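PDB 3MOG: probable 3-hydroxybutyryl-CoA dehydrogenase from Escherichia coli, which catalyses the NAD-dependent oxidation of 3-hydroxyadipyl-CoA to 3-oxoadipyl-CoA in the degradation of phenylacetate. Local coordinates for residues 140-145 with 187-192; 165-170 with 180-185; 295-300 with 371-376; 318-323 with 362-367. All coordinates share one frame; numbering follows the deposited sequence.

Contact 1: 140-145 with 187-192; sequences GLHFFN and PGFIVN
His142 and Phe189 form an offset edge-to-face aromatic pair: the ring centroids are 5.6 Å apart and the planes stand at 69°. Phe189 presents its edge, with CE2 over one face of the imidazole, and His142 ND1 lies in the plane of the phenyl ring, 3.8 Å from Phe189 CD2. A chi1 of 180° turns the imidazole off strand 138-143 to meet that edge.

The apolar part joins Phe144 to Val191, whose side chains approach from opposite directions. Phe144 CZ is 3.7 Å from Val191 CG2, while Phe144 CE2 is 4.0 Å from Val191 CG1, so both methyls rest against the end of the ring, CG2 obliquely. Exchanging Phe144 for an alanine would probably open a gap beside these two methyls and leave Val191 without this packing.

The polar links pass through Glu154 of strand 152-157, whose OE1 bonds His142 ND1 and whose OE2 bonds the backbone N of Ile190 and Val191. The pairing is consistent with the histidine-glutamate dyad of 3-hydroxyacyl-CoA dehydrogenases. One carboxylate thus ties both segments together and, through ND1, orients the imidazole beside which Phe189 packs.

Contact 2: 165-170 with 180-185; sequences VVEQLC and PVRCHS
Arg182 leaves strand 179-184 with its CB directed at helix 163-175, and most of its further atoms meet side chains of that helix. Arg182 CG lies 3.9 Å from Val166 CG1 and equally near Cys170 SG. The chain then bends at chi2 (137°), which carries the guanidinium across the helix surface. Arg182 NE is 3.7 Å from Cys170 SG, and the sulfur sits over one face of the guanidinium, displaced toward its rim. At the tip the salt bridge forms: Arg182 NH1 donates to Glu167 OE2 at 2.8 Å and Arg182 NH2 to the same oxygen at 3.2 Å, an end-on grip on a single atom. OE2 lies in the guanidinium plane, but both nitrogens reach it from the same face of the carboxylate, NH1 47° out of that plane. A weak bond from NH2 to Glu167 OE1 adds little. A leucine in place of Arg182 would probably leave the Glu167 carboxylate without its charged mate and free to turn.

Beside the arginine, Cys170 CB packs 3.9 Å from Pro180 CG. The short helix and strand axes run nearly antiparallel, at 158° and 9.3 Å, as expected for the helix and second strand of a beta-alpha-beta crossover, here strand 152-157, helix 163-175 and strand 179-184.

Contact 3: 295-300 with 371-376; sequences LEAVSD and YLQQQG
Gln373 reaches the 295-300 loop through a side chain whose CG stands anti to its own carbonyl carbon (chi1 -78°) and which runs extended beyond CG, so that the terminal amide is carried clear of the helix. The small final twist, chi3 -22°, presents oxygen and nitrogen to successive parts of the loop. Gln373 OE1 accepts from Val298 N at 3.1 Å, with the N-H in the carbonyl plane and on a lone pair. Gln373 NE2 donates to Glu296 O at 2.9 Å. Here the acceptor lies close to the amide plane of Gln373, yet the donor stands 66° out of the carbonyl plane of Glu296 and misses its lone pairs. Leu295 O is another close neighbour of Gln373 NE2, also 2.9 Å away.

Between the two bonds, Ala297 CA comes to 3.4 Å from Gln373 OE1. Val298 CG2 lies 3.7 Å from the same oxygen, its side chain crossing that of Gln373 at about a right angle. Leu295 and Val298 also touch Ile369, one turn earlier in helix 362-373, and the backbone of Leu295 bonds to Val379.

One glutamine amide thus serves a backbone acceptor and a backbone donor of the loop and pins it beside the last turn of the helix in the reduced Rossmann-fold domain.

Contact 4: 318-323 with 362-367; sequences DDVLLI and DSATRK
Lys367 NZ donates to Asp318 OD2 at 2.9 Å, the hydrogen bond at the heart of a salt bridge between helix 362-373 and the residues leading into strand 320-324. The ammonium meets the oxygen on its anti side, 24° out of the carboxylate plane. The two side chains cross at about a right angle, and the lysine methylenes share the approach: Lys367 CE is 3.4 Å and Lys367 CD 3.6 Å from Asp318 OD2. Such reach comes from a fully stretched lysine, extended at every torsion beyond CG. On the aspartate side, chi1 of -68° places the carboxylate beside its own backbone N. The other oxygen, OD1, bonds the backbone N of Met305 and of Lys306, so the carboxylate is held at both ends. Asp319 OD1 stands 4.3 Å from Lys367 NZ, too far for a salt bridge, though its charge probably adds to the field around the ammonium.

The apolar half of the contact lies deeper. Val320 points one methyl at the helix: its CG2 is 3.6 Å from Ala364 CB and 3.4 Å from Ala364 O. The small alanine allows the backbones to draw close, with CA atoms of Val320 and Ala364 6.1 Å apart. Pro340 packs against Ala364, and Val342 of the neighbouring strand against Val320.

A partly exposed ion pair therefore borders a buried methyl contact. Two amides and one ammonium round the Asp318 carboxylate should stabilise its negative charge, and would probably favour the ionised form.

In the fold
From the N terminus, contact 1 opens on strand 138-143. Before it closes at 187-192, the chain runs through strand 152-157, helix 163-175 and strand 179-184, and contact 2 closes its short loop within that span, so it is nested inside contact 1. The two touch, for instance Phe189 CB to Cys183 SG at 3.7 Å, and both reach the eight-stranded sheet of the NAD-binding domain. Further along, contact 4 is likewise nested inside contact 3. Both use helix 362-373, tying it to strand 320-324 and to the 295-300 loop, and their centres are 13 Å apart. The two pairs lie in series, contacts 1 and 3 being centred about 44 Å apart.

Contact 1: 140-145 with 187-192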
loop_
_atom_site.group_PDB
_atom_site.type_symbol
_atom_site.label_atom_id
_atom_site.label_comp_id
_atom_site.label_asym_id
_atom_site.label_seq_id
_atom_site.Cartn_x
_atom_site.Cartn_y
_atom_site.Cartn_z
ATOM N N GLY C 140 29.421 -4.935 -1.982
ATOM C CA GLY C 140 28.851 -6.222 -1.603
ATOM C C GLY C 140 29.488 -7.300 -2.440
ATOM O O GLY C 140 29.726 -7.108 -3.627
ATOM N N LEU C 141 29.790 -8.425 -1.813
ATOM C CA LEU C 141 30.274 -9.586 -2.532
ATOM C C LEU C 141 29.408 -10.743 -2.063
ATOM O O LEU C 141 29.686 -11.386 -1.051
ATOM C CB LEU C 141 31.773 -9.806 -2.259
ATOM C CG LEU C 141 32.624 -10.524 -3.311
ATOM C CD1 LEU C 141 32.634 -9.759 -4.611
ATOM C CD2 LEU C 141 34.054 -10.732 -2.817
ATOM N N HIS C 142 28.324 -10.976 -2.795
ATOM C CA HIS C 142 27.254 -11.838 -2.323
ATOM C C HIS C 142 27.303 -13.239 -2.922
ATOM O O HIS C 142 26.933 -13.425 -4.075
ATOM C CB HIS C 142 25.902 -11.172 -2.608
ATOM C CG HIS C 142 24.722 -11.976 -2.170
ATOM N ND1 HIS C 142 23.608 -12.157 -2.965
ATOM C CD2 HIS C 142 24.481 -12.655 -1.022
ATOM C CE1 HIS C 142 22.731 -12.910 -2.321
ATOM N NE2 HIS C 142 23.239 -13.231 -1.143
ATOM N N PHE C 143 27.745 -14.212 -2.122
ATOM C CA PHE C 143 27.859 -15.613 -2.533
ATOM C C PHE C 143 26.576 -16.359 -2.197
ATOM O O PHE C 143 25.742 -15.866 -1.445
ATOM C CB PHE C 143 29.012 -16.293 -1.774
ATOM C CG PHE C 143 30.386 -15.773 -2.119
ATOM C CD1 PHE C 143 30.862 -14.590 -1.565
ATOM C CD2 PHE C 143 31.214 -16.494 -2.967
ATOM C CE1 PHE C 143 32.128 -14.123 -1.856
ATOM C CE2 PHE C 143 32.491 -16.036 -3.276
ATOM C CZ PHE C 143 32.948 -14.847 -2.732
ATOM N N PHE C 144 26.438 -17.572 -2.713
ATOM C CA PHE C 144 25.236 -18.366 -2.461
ATOM C C PHE C 144 25.612 -19.701 -1.806
ATOM O O PHE C 144 26.657 -20.254 -2.116
ATOM C CB PHE C 144 24.451 -18.562 -3.775
ATOM C CG PHE C 144 23.792 -17.289 -4.289
ATOM C CD1 PHE C 144 24.541 -16.292 -4.926
ATOM C CD2 PHE C 144 22.427 -17.082 -4.114
ATOM C CE1 PHE C 144 23.950 -15.113 -5.369
ATOM C CE2 PHE C 144 21.828 -15.899 -4.559
ATOM C CZ PHE C 144 22.596 -14.919 -5.200
ATOM N N ASN C 145 24.774 -20.175 -0.878
ATOM C CA ASN C 145 24.934 -21.463 -0.178
ATOM C C ASN C 145 24.743 -22.696 -1.078
ATOM O O ASN C 145 23.721 -22.812 -1.756
ATOM C CB ASN C 145 23.908 -21.527 0.956
ATOM C CG ASN C 145 24.346 -22.393 2.136
ATOM O OD1 ASN C 145 23.676 -22.406 3.165
ATOM N ND2 ASN C 145 25.460 -23.090 2.007
ATOM N N PRO C 187 16.790 -3.286 -2.996
ATOM C CA PRO C 187 16.227 -4.416 -2.251
ATOM C C PRO C 187 16.151 -5.710 -3.061
ATOM O O PRO C 187 15.560 -5.721 -4.148
ATOM C CB PRO C 187 14.805 -3.956 -1.936
ATOM C CG PRO C 187 14.866 -2.471 -1.965
ATOM C CD PRO C 187 15.894 -2.112 -2.965
ATOM N N GLY C 188 16.749 -6.771 -2.514
ATOM C CA GLY C 188 16.699 -8.116 -3.089
ATOM C C GLY C 188 17.728 -8.349 -4.182
ATOM O O GLY C 188 17.754 -9.418 -4.782
ATOM N N PHE C 189 18.566 -7.343 -4.432
ATOM C CA PHE C 189 19.553 -7.325 -5.531
ATOM C C PHE C 189 18.937 -7.745 -6.884
ATOM O O PHE C 189 17.996 -7.096 -7.354
ATOM C CB PHE C 189 20.824 -8.108 -5.159
ATOM C CG PHE C 189 21.456 -7.686 -3.832
ATOM C CD1 PHE C 189 21.384 -6.362 -3.375
ATOM C CD2 PHE C 189 22.154 -8.616 -3.067
ATOM C CE1 PHE C 189 21.964 -5.985 -2.174
ATOM C CE2 PHE C 189 22.746 -8.249 -1.862
ATOM C CZ PHE C 189 22.651 -6.933 -1.412
ATOM N N ILE C 190 19.456 -8.800 -7.511
ATOM C CA ILE C 190 18.788 -9.399 -8.679
ATOM C C ILE C 190 18.004 -10.638 -8.251
ATOM O O ILE C 190 16.774 -10.679 -8.365
ATOM C CB ILE C 190 19.763 -9.823 -9.795
ATOM C CG1 ILE C 190 20.650 -8.677 -10.257
ATOM C CG2 ILE C 190 19.005 -10.378 -11.007
ATOM C CD1 ILE C 190 21.833 -9.207 -11.078
ATOM N N VAL C 191 18.725 -11.638 -7.747
ATOM C CA VAL C 191 18.157 -12.963 -7.488
ATOM C C VAL C 191 16.979 -12.966 -6.503
ATOM O O VAL C 191 15.920 -13.475 -6.826
ATOM C CB VAL C 191 19.239 -13.993 -7.030
ATOM C CG1 VAL C 191 18.595 -15.345 -6.792
ATOM C CG2 VAL C 191 20.349 -14.111 -8.059
ATOM N N ASN C 192 17.150 -12.392 -5.321
ATOM C CA ASN C 192 16.064 -12.376 -4.322
ATOM C C ASN C 192 14.865 -11.538 -4.760
ATOM O O ASN C 192 13.757 -11.763 -4.306
ATOM C CB ASN C 192 16.560 -11.861 -2.963
ATOM C CG ASN C 192 17.201 -12.936 -2.108
ATOM O OD1 ASN C 192 17.029 -14.129 -2.338
ATOM N ND2 ASN C 192 17.932 -12.504 -1.086
#

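Contact 2: 165-170 with 180-185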
loop_
_atom_site.group_PDB
_atom_site.type_symbol
_atom_site.label_atom_id
_atom_site.label_comp_id
_atom_site.label_asym_id
_atom_site.label_seq_id
_atom_site.Cartn_x
_atom_site.Cartn_y
_atom_site.Cartn_z
ATOM N N VAL C 165 36.894 -0.718 -8.122
ATOM C CA VAL C 165 36.602 -1.696 -7.079
ATOM C C VAL C 165 35.713 -2.834 -7.610
ATOM O O VAL C 165 36.015 -4.002 -7.381
ATOM C CB VAL C 165 35.981 -0.993 -5.852
ATOM C CG1 VAL C 165 35.439 -1.997 -4.852
ATOM C CG2 VAL C 165 37.027 -0.069 -5.189
ATOM N N VAL C 166 34.661 -2.483 -8.358
ATOM C CA VAL C 166 33.781 -3.461 -9.014
ATOM C C VAL C 166 34.574 -4.363 -9.977
ATOM O O VAL C 166 34.441 -5.598 -9.945
ATOM C CB VAL C 166 32.595 -2.751 -9.756
ATOM C CG1 VAL C 166 31.852 -3.707 -10.675
ATOM C CG2 VAL C 166 31.627 -2.137 -8.756
ATOM N N GLU C 167 35.415 -3.744 -10.800
ATOM C CA GLU C 167 36.221 -4.465 -11.791
ATOM C C GLU C 167 37.195 -5.420 -11.123
ATOM O O GLU C 167 37.365 -6.554 -11.577
ATOM C CB GLU C 167 37.028 -3.488 -12.659
ATOM C CG GLU C 167 36.219 -2.621 -13.606
ATOM C CD GLU C 167 35.423 -3.411 -14.627
ATOM O OE1 GLU C 167 35.939 -4.417 -15.168
ATOM O OE2 GLU C 167 34.273 -3.006 -14.893
ATOM N N GLN C 168 37.837 -4.939 -10.056
ATOM C CA GLN C 168 38.734 -5.749 -9.237
ATOM C C GLN C 168 37.994 -6.961 -8.668
ATOM O O GLN C 168 38.451 -8.104 -8.825
ATOM C CB GLN C 168 39.344 -4.908 -8.106
ATOM C CG GLN C 168 40.517 -4.017 -8.517
ATOM C CD GLN C 168 41.114 -3.258 -7.333
ATOM O OE1 GLN C 168 40.990 -2.035 -7.235
ATOM N NE2 GLN C 168 41.752 -3.988 -6.418
ATOM N N LEU C 169 36.833 -6.711 -8.059
ATOM C CA LEU C 169 36.023 -7.799 -7.483
ATOM C C LEU C 169 35.513 -8.804 -8.504
ATOM O O LEU C 169 35.522 -10.007 -8.229
ATOM C CB LEU C 169 34.868 -7.253 -6.624
ATOM C CG LEU C 169 35.365 -6.489 -5.394
ATOM C CD1 LEU C 169 34.192 -5.934 -4.593
ATOM C CD2 LEU C 169 36.272 -7.378 -4.528
ATOM N N CYS C 170 35.092 -8.317 -9.679
ATOM C CA CYS C 170 34.683 -9.194 -10.789
ATOM C C CYS C 170 35.832 -10.073 -11.270
ATOM O O CYS C 170 35.677 -11.296 -11.391
ATOM C CB CYS C 170 34.098 -8.396 -11.968
ATOM S SG CYS C 170 32.463 -7.670 -11.645
ATOM N N PRO C 180 30.728 -13.542 -11.690
ATOM C CA PRO C 180 30.183 -12.331 -11.100
ATOM C C PRO C 180 29.107 -11.705 -11.991
ATOM O O PRO C 180 29.156 -11.833 -13.226
ATOM C CB PRO C 180 31.396 -11.408 -11.012
ATOM C CG PRO C 180 32.290 -11.859 -12.162
ATOM C CD PRO C 180 32.043 -13.328 -12.328
ATOM N N VAL C 181 28.132 -11.070 -11.345
ATOM C CA VAL C 181 27.171 -10.194 -11.999
ATOM C C VAL C 181 27.151 -8.896 -11.185
ATOM O O VAL C 181 27.307 -8.935 -9.975
ATOM C CB VAL C 181 25.749 -10.825 -12.104
ATOM C CG1 VAL C 181 25.732 -11.979 -13.107
ATOM C CG2 VAL C 181 25.209 -11.292 -10.725
ATOM N N ARG C 182 27.007 -7.753 -11.849
ATOM C CA ARG C 182 26.979 -6.456 -11.159
ATOM C C ARG C 182 25.553 -5.981 -10.975
ATOM O O ARG C 182 24.712 -6.190 -11.843
ATOM C CB ARG C 182 27.735 -5.399 -11.954
ATOM C CG ARG C 182 29.102 -5.853 -12.411
ATOM C CD ARG C 182 29.347 -5.426 -13.843
ATOM N NE ARG C 182 30.611 -5.978 -14.315
ATOM C CZ ARG C 182 31.734 -5.277 -14.437
ATOM N NH1 ARG C 182 31.750 -3.979 -14.148
ATOM N NH2 ARG C 182 32.843 -5.876 -14.859
ATOM N N CYS C 183 25.293 -5.346 -9.837
ATOM C CA CYS C 183 24.011 -4.744 -9.541
ATOM C C CYS C 183 24.182 -3.659 -8.487
ATOM O O CYS C 183 25.162 -3.654 -7.764
ATOM C CB CYS C 183 22.992 -5.792 -9.067
ATOM S SG CYS C 183 23.273 -6.447 -7.437
ATOM N N HIS C 184 23.230 -2.733 -8.422
ATOM C CA HIS C 184 23.239 -1.670 -7.427
ATOM C C HIS C 184 22.618 -2.189 -6.145
ATOM O O HIS C 184 21.981 -3.248 -6.143
ATOM C CB HIS C 184 22.469 -0.444 -7.932
ATOM C CG HIS C 184 22.847 0.831 -7.242
ATOM N ND1 HIS C 184 24.081 1.424 -7.398
ATOM C CD2 HIS C 184 22.154 1.622 -6.387
ATOM C CE1 HIS C 184 24.134 2.527 -6.669
ATOM N NE2 HIS C 184 22.976 2.670 -6.048
ATOM N N SER C 185 22.798 -1.446 -5.058
ATOM C CA SER C 185 22.297 -1.853 -3.765
ATOM C C SER C 185 20.805 -1.568 -3.587
ATOM O O SER C 185 20.406 -0.758 -2.757
ATOM C CB SER C 185 23.120 -1.186 -2.653
ATOM O OG SER C 185 22.908 -1.891 -1.454
#

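Contact 3: 295-300 with 371-376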
loop_
_atom_site.group_PDB
_atom_site.type_symbol
_atom_site.label_atom_id
_atom_site.label_comp_id
_atom_site.label_asym_id
_atom_site.label_seq_id
_atom_site.Cartn_x
_atom_site.Cartn_y
_atom_site.Cartn_z
ATOM N N LEU C 295 -4.322 -38.053 -15.395
ATOM C CA LEU C 295 -5.555 -38.741 -15.736
ATOM C C LEU C 295 -5.301 -40.027 -16.518
ATOM O O LEU C 295 -4.415 -40.076 -17.374
ATOM C CB LEU C 295 -6.487 -37.791 -16.488
ATOM C CG LEU C 295 -6.856 -36.542 -15.669
ATOM C CD1 LEU C 295 -7.310 -35.397 -16.577
ATOM C CD2 LEU C 295 -7.901 -36.833 -14.549
ATOM N N GLU C 296 -6.059 -41.073 -16.189
ATOM C CA GLU C 296 -5.982 -42.360 -16.892
ATOM C C GLU C 296 -6.309 -42.177 -18.370
ATOM O O GLU C 296 -7.059 -41.259 -18.734
ATOM C CB GLU C 296 -6.936 -43.390 -16.271
ATOM C CG GLU C 296 -6.368 -44.155 -15.071
ATOM C CD GLU C 296 -6.347 -43.340 -13.782
ATOM O OE1 GLU C 296 -7.256 -42.503 -13.572
ATOM O OE2 GLU C 296 -5.423 -43.546 -12.968
ATOM N N ALA C 297 -5.732 -43.037 -19.208
ATOM C CA ALA C 297 -5.957 -42.985 -20.651
ATOM C C ALA C 297 -7.434 -43.142 -20.972
ATOM O O ALA C 297 -8.093 -44.074 -20.505
ATOM C CB ALA C 297 -5.134 -44.039 -21.378
ATOM N N VAL C 298 -7.958 -42.185 -21.727
ATOM C CA VAL C 298 -9.295 -42.309 -22.281
ATOM C C VAL C 298 -9.176 -43.292 -23.455
ATOM O O VAL C 298 -8.139 -43.325 -24.134
ATOM C CB VAL C 298 -9.863 -40.938 -22.721
ATOM C CG1 VAL C 298 -11.380 -40.985 -22.793
ATOM C CG2 VAL C 298 -9.447 -39.858 -21.737
ATOM N N SER C 299 -10.214 -44.105 -23.662
ATOM C CA SER C 299 -10.188 -45.189 -24.650
ATOM C C SER C 299 -10.128 -44.693 -26.100
ATOM O O SER C 299 -10.519 -43.560 -26.398
ATOM C CB SER C 299 -11.393 -46.114 -24.453
ATOM O OG SER C 299 -12.610 -45.405 -24.617
ATOM N N ASP C 300 -9.640 -45.561 -26.990
ATOM C CA ASP C 300 -9.528 -45.277 -28.429
ATOM C C ASP C 300 -10.873 -45.035 -29.118
ATOM O O ASP C 300 -10.921 -44.507 -30.229
ATOM C CB ASP C 300 -8.786 -46.413 -29.142
ATOM C CG ASP C 300 -7.307 -46.448 -28.808
ATOM O OD1 ASP C 300 -6.956 -46.672 -27.627
ATOM O OD2 ASP C 300 -6.491 -46.263 -29.735
ATOM N N TYR C 371 -6.766 -36.501 -27.000
ATOM C CA TYR C 371 -5.851 -35.882 -27.958
ATOM C C TYR C 371 -4.480 -35.582 -27.363
ATOM O O TYR C 371 -3.452 -35.844 -27.997
ATOM C CB TYR C 371 -6.459 -34.598 -28.535
ATOM C CG TYR C 371 -5.483 -33.803 -29.372
ATOM C CD1 TYR C 371 -4.938 -32.599 -28.898
ATOM C CD2 TYR C 371 -5.080 -34.264 -30.627
ATOM C CE1 TYR C 371 -4.029 -31.874 -29.661
ATOM C CE2 TYR C 371 -4.169 -33.550 -31.397
ATOM C CZ TYR C 371 -3.653 -32.354 -30.913
ATOM O OH TYR C 371 -2.757 -31.649 -31.679
ATOM N N LEU C 372 -4.480 -35.039 -26.146
ATOM C CA LEU C 372 -3.254 -34.642 -25.472
ATOM C C LEU C 372 -2.410 -35.836 -25.064
ATOM O O LEU C 372 -1.189 -35.827 -25.254
ATOM C CB LEU C 372 -3.572 -33.771 -24.251
ATOM C CG LEU C 372 -4.095 -32.363 -24.546
ATOM C CD1 LEU C 372 -4.607 -31.696 -23.280
ATOM C CD2 LEU C 372 -3.017 -31.529 -25.210
ATOM N N GLN C 373 -3.074 -36.855 -24.511
ATOM C CA GLN C 373 -2.428 -38.087 -24.043
ATOM C C GLN C 373 -1.733 -38.816 -25.185
ATOM O O GLN C 373 -0.650 -39.379 -25.004
ATOM C CB GLN C 373 -3.451 -39.016 -23.390
ATOM C CG GLN C 373 -3.848 -38.635 -21.975
ATOM C CD GLN C 373 -5.024 -39.450 -21.462
ATOM O OE1 GLN C 373 -5.800 -40.005 -22.242
ATOM N NE2 GLN C 373 -5.165 -39.520 -20.145
ATOM N N GLN C 374 -2.347 -38.766 -26.364
ATOM C CA GLN C 374 -1.802 -39.396 -27.560
ATOM C C GLN C 374 -0.585 -38.640 -28.122
ATOM O O GLN C 374 0.008 -39.060 -29.123
ATOM C CB GLN C 374 -2.903 -39.549 -28.621
ATOM C CG GLN C 374 -2.830 -40.860 -29.424
ATOM C CD GLN C 374 -2.934 -42.116 -28.556
ATOM O OE1 GLN C 374 -3.778 -42.203 -27.656
ATOM N NE2 GLN C 374 -2.076 -43.098 -28.832
ATOM N N GLN C 375 -0.217 -37.536 -27.468
ATOM C CA GLN C 375 0.951 -36.744 -27.848
ATOM C C GLN C 375 2.067 -36.839 -26.816
ATOM O O GLN C 375 3.050 -36.103 -26.890
ATOM C CB GLN C 375 0.571 -35.280 -28.086
ATOM C CG GLN C 375 -0.448 -35.077 -29.189
ATOM C CD GLN C 375 -0.422 -33.680 -29.759
ATOM O OE1 GLN C 375 -0.400 -32.689 -29.022
ATOM N NE2 GLN C 375 -0.426 -33.590 -31.085
ATOM N N GLY C 376 1.919 -37.749 -25.860
ATOM C CA GLY C 376 2.972 -38.013 -24.879
ATOM C C GLY C 376 2.791 -37.302 -23.549
ATOM O O GLY C 376 3.513 -37.566 -22.583
#

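Contact 4: 318-323 with 362-367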
loop_
_atom_site.group_PDB
_atom_site.type_symbol
_atom_site.label_atom_id
_atom_site.label_comp_id
_atom_site.label_asym_id
_atom_site.label_seq_id
_atom_site.Cartn_x
_atom_site.Cartn_y
_atom_site.Cartn_z
ATOM N N ASP C 318 -13.091 -31.624 -33.045
ATOM C CA ASP C 318 -14.527 -31.659 -33.363
ATOM C C ASP C 318 -15.185 -30.290 -33.129
ATOM O O ASP C 318 -15.010 -29.385 -33.942
ATOM C CB ASP C 318 -15.254 -32.819 -32.652
ATOM C CG ASP C 318 -14.837 -34.198 -33.188
ATOM O OD1 ASP C 318 -14.405 -34.297 -34.355
ATOM O OD2 ASP C 318 -14.940 -35.192 -32.442
ATOM N N ASP C 319 -15.914 -30.135 -32.026
ATOM C CA ASP C 319 -16.489 -28.829 -31.661
ATOM C C ASP C 319 -15.765 -28.143 -30.482
ATOM O O ASP C 319 -16.039 -26.976 -30.181
ATOM C CB ASP C 319 -17.992 -28.946 -31.372
ATOM C CG ASP C 319 -18.309 -29.974 -30.297
ATOM O OD1 ASP C 319 -17.518 -30.929 -30.115
ATOM O OD2 ASP C 319 -19.359 -29.827 -29.636
ATOM N N VAL C 320 -14.851 -28.872 -29.835
ATOM C CA VAL C 320 -14.069 -28.369 -28.700
ATOM C C VAL C 320 -12.906 -27.500 -29.154
ATOM O O VAL C 320 -12.083 -27.928 -29.964
ATOM C CB VAL C 320 -13.451 -29.515 -27.877
ATOM C CG1 VAL C 320 -12.951 -29.010 -26.517
ATOM C CG2 VAL C 320 -14.440 -30.640 -27.714
ATOM N N LEU C 321 -12.833 -26.285 -28.621
ATOM C CA LEU C 321 -11.622 -25.489 -28.753
ATOM C C LEU C 321 -10.698 -25.796 -27.588
ATOM O O LEU C 321 -11.069 -25.625 -26.424
ATOM C CB LEU C 321 -11.927 -23.992 -28.823
ATOM C CG LEU C 321 -12.696 -23.456 -30.041
ATOM C CD1 LEU C 321 -12.695 -21.940 -30.041
ATOM C CD2 LEU C 321 -12.128 -23.953 -31.360
ATOM N N LEU C 322 -9.515 -26.297 -27.916
ATOM C CA LEU C 322 -8.432 -26.448 -26.963
ATOM C C LEU C 322 -7.522 -25.239 -27.146
ATOM O O LEU C 322 -6.874 -25.086 -28.193
ATOM C CB LEU C 322 -7.661 -27.743 -27.210
ATOM C CG LEU C 322 -6.458 -27.982 -26.301
ATOM C CD1 LEU C 322 -6.919 -28.240 -24.880
ATOM C CD2 LEU C 322 -5.582 -29.124 -26.802
ATOM N N ILE C 323 -7.505 -24.369 -26.136
ATOM C CA ILE C 323 -6.881 -23.051 -26.255
ATOM C C ILE C 323 -5.803 -22.904 -25.195
ATOM O O ILE C 323 -6.063 -23.096 -24.002
ATOM C CB ILE C 323 -7.925 -21.907 -26.165
ATOM C CG1 ILE C 323 -9.024 -22.088 -27.232
ATOM C CG2 ILE C 323 -7.261 -20.536 -26.338
ATOM C CD1 ILE C 323 -10.190 -21.086 -27.155
ATOM N N ASP C 362 -18.966 -33.626 -20.424
ATOM C CA ASP C 362 -17.779 -34.428 -20.105
ATOM C C ASP C 362 -17.204 -35.178 -21.313
ATOM O O ASP C 362 -16.037 -35.582 -21.297
ATOM C CB ASP C 362 -18.074 -35.399 -18.948
ATOM C CG ASP C 362 -18.380 -34.680 -17.624
ATOM O OD1 ASP C 362 -18.917 -33.556 -17.652
ATOM O OD2 ASP C 362 -18.086 -35.246 -16.547
ATOM N N SER C 363 -18.025 -35.346 -22.351
ATOM C CA SER C 363 -17.611 -35.997 -23.592
ATOM C C SER C 363 -16.655 -35.108 -24.390
ATOM O O SER C 363 -15.695 -35.593 -24.995
ATOM C CB SER C 363 -18.832 -36.371 -24.448
ATOM O OG SER C 363 -19.631 -35.236 -24.742
ATOM N N ALA C 364 -16.929 -33.806 -24.378
ATOM C CA ALA C 364 -16.087 -32.820 -25.042
ATOM C C ALA C 364 -14.719 -32.667 -24.347
ATOM O O ALA C 364 -13.679 -32.595 -25.012
ATOM C CB ALA C 364 -16.823 -31.491 -25.117
ATOM N N THR C 365 -14.731 -32.650 -23.011
ATOM C CA THR C 365 -13.507 -32.595 -22.199
ATOM C C THR C 365 -12.639 -33.827 -22.483
ATOM O O THR C 365 -11.433 -33.697 -22.746
ATOM C CB THR C 365 -13.839 -32.456 -20.677
ATOM O OG1 THR C 365 -14.575 -31.249 -20.453
ATOM C CG2 THR C 365 -12.593 -32.413 -19.823
ATOM N N ARG C 366 -13.271 -35.004 -22.477
ATOM C CA ARG C 366 -12.581 -36.275 -22.739
ATOM C C ARG C 366 -11.919 -36.332 -24.113
ATOM O O ARG C 366 -10.801 -36.816 -24.221
ATOM C CB ARG C 366 -13.502 -37.484 -22.504
ATOM C CG ARG C 366 -13.637 -37.847 -21.024
ATOM C CD ARG C 366 -14.459 -39.109 -20.786
ATOM N NE ARG C 366 -14.367 -39.559 -19.395
ATOM C CZ ARG C 366 -15.160 -39.148 -18.402
ATOM N NH1 ARG C 366 -16.128 -38.269 -18.625
ATOM N NH2 ARG C 366 -14.984 -39.621 -17.176
ATOM N N LYS C 367 -12.583 -35.815 -25.145
ATOM C CA LYS C 367 -11.955 -35.683 -26.481
ATOM C C LYS C 367 -10.613 -34.931 -26.435
ATOM O O LYS C 367 -9.620 -35.374 -27.036
ATOM C CB LYS C 367 -12.890 -34.993 -27.482
ATOM C CG LYS C 367 -14.039 -35.851 -27.981
ATOM C CD LYS C 367 -14.969 -35.041 -28.879
ATOM C CE LYS C 367 -16.135 -35.884 -29.386
ATOM N NZ LYS C 367 -16.941 -35.149 -30.406
#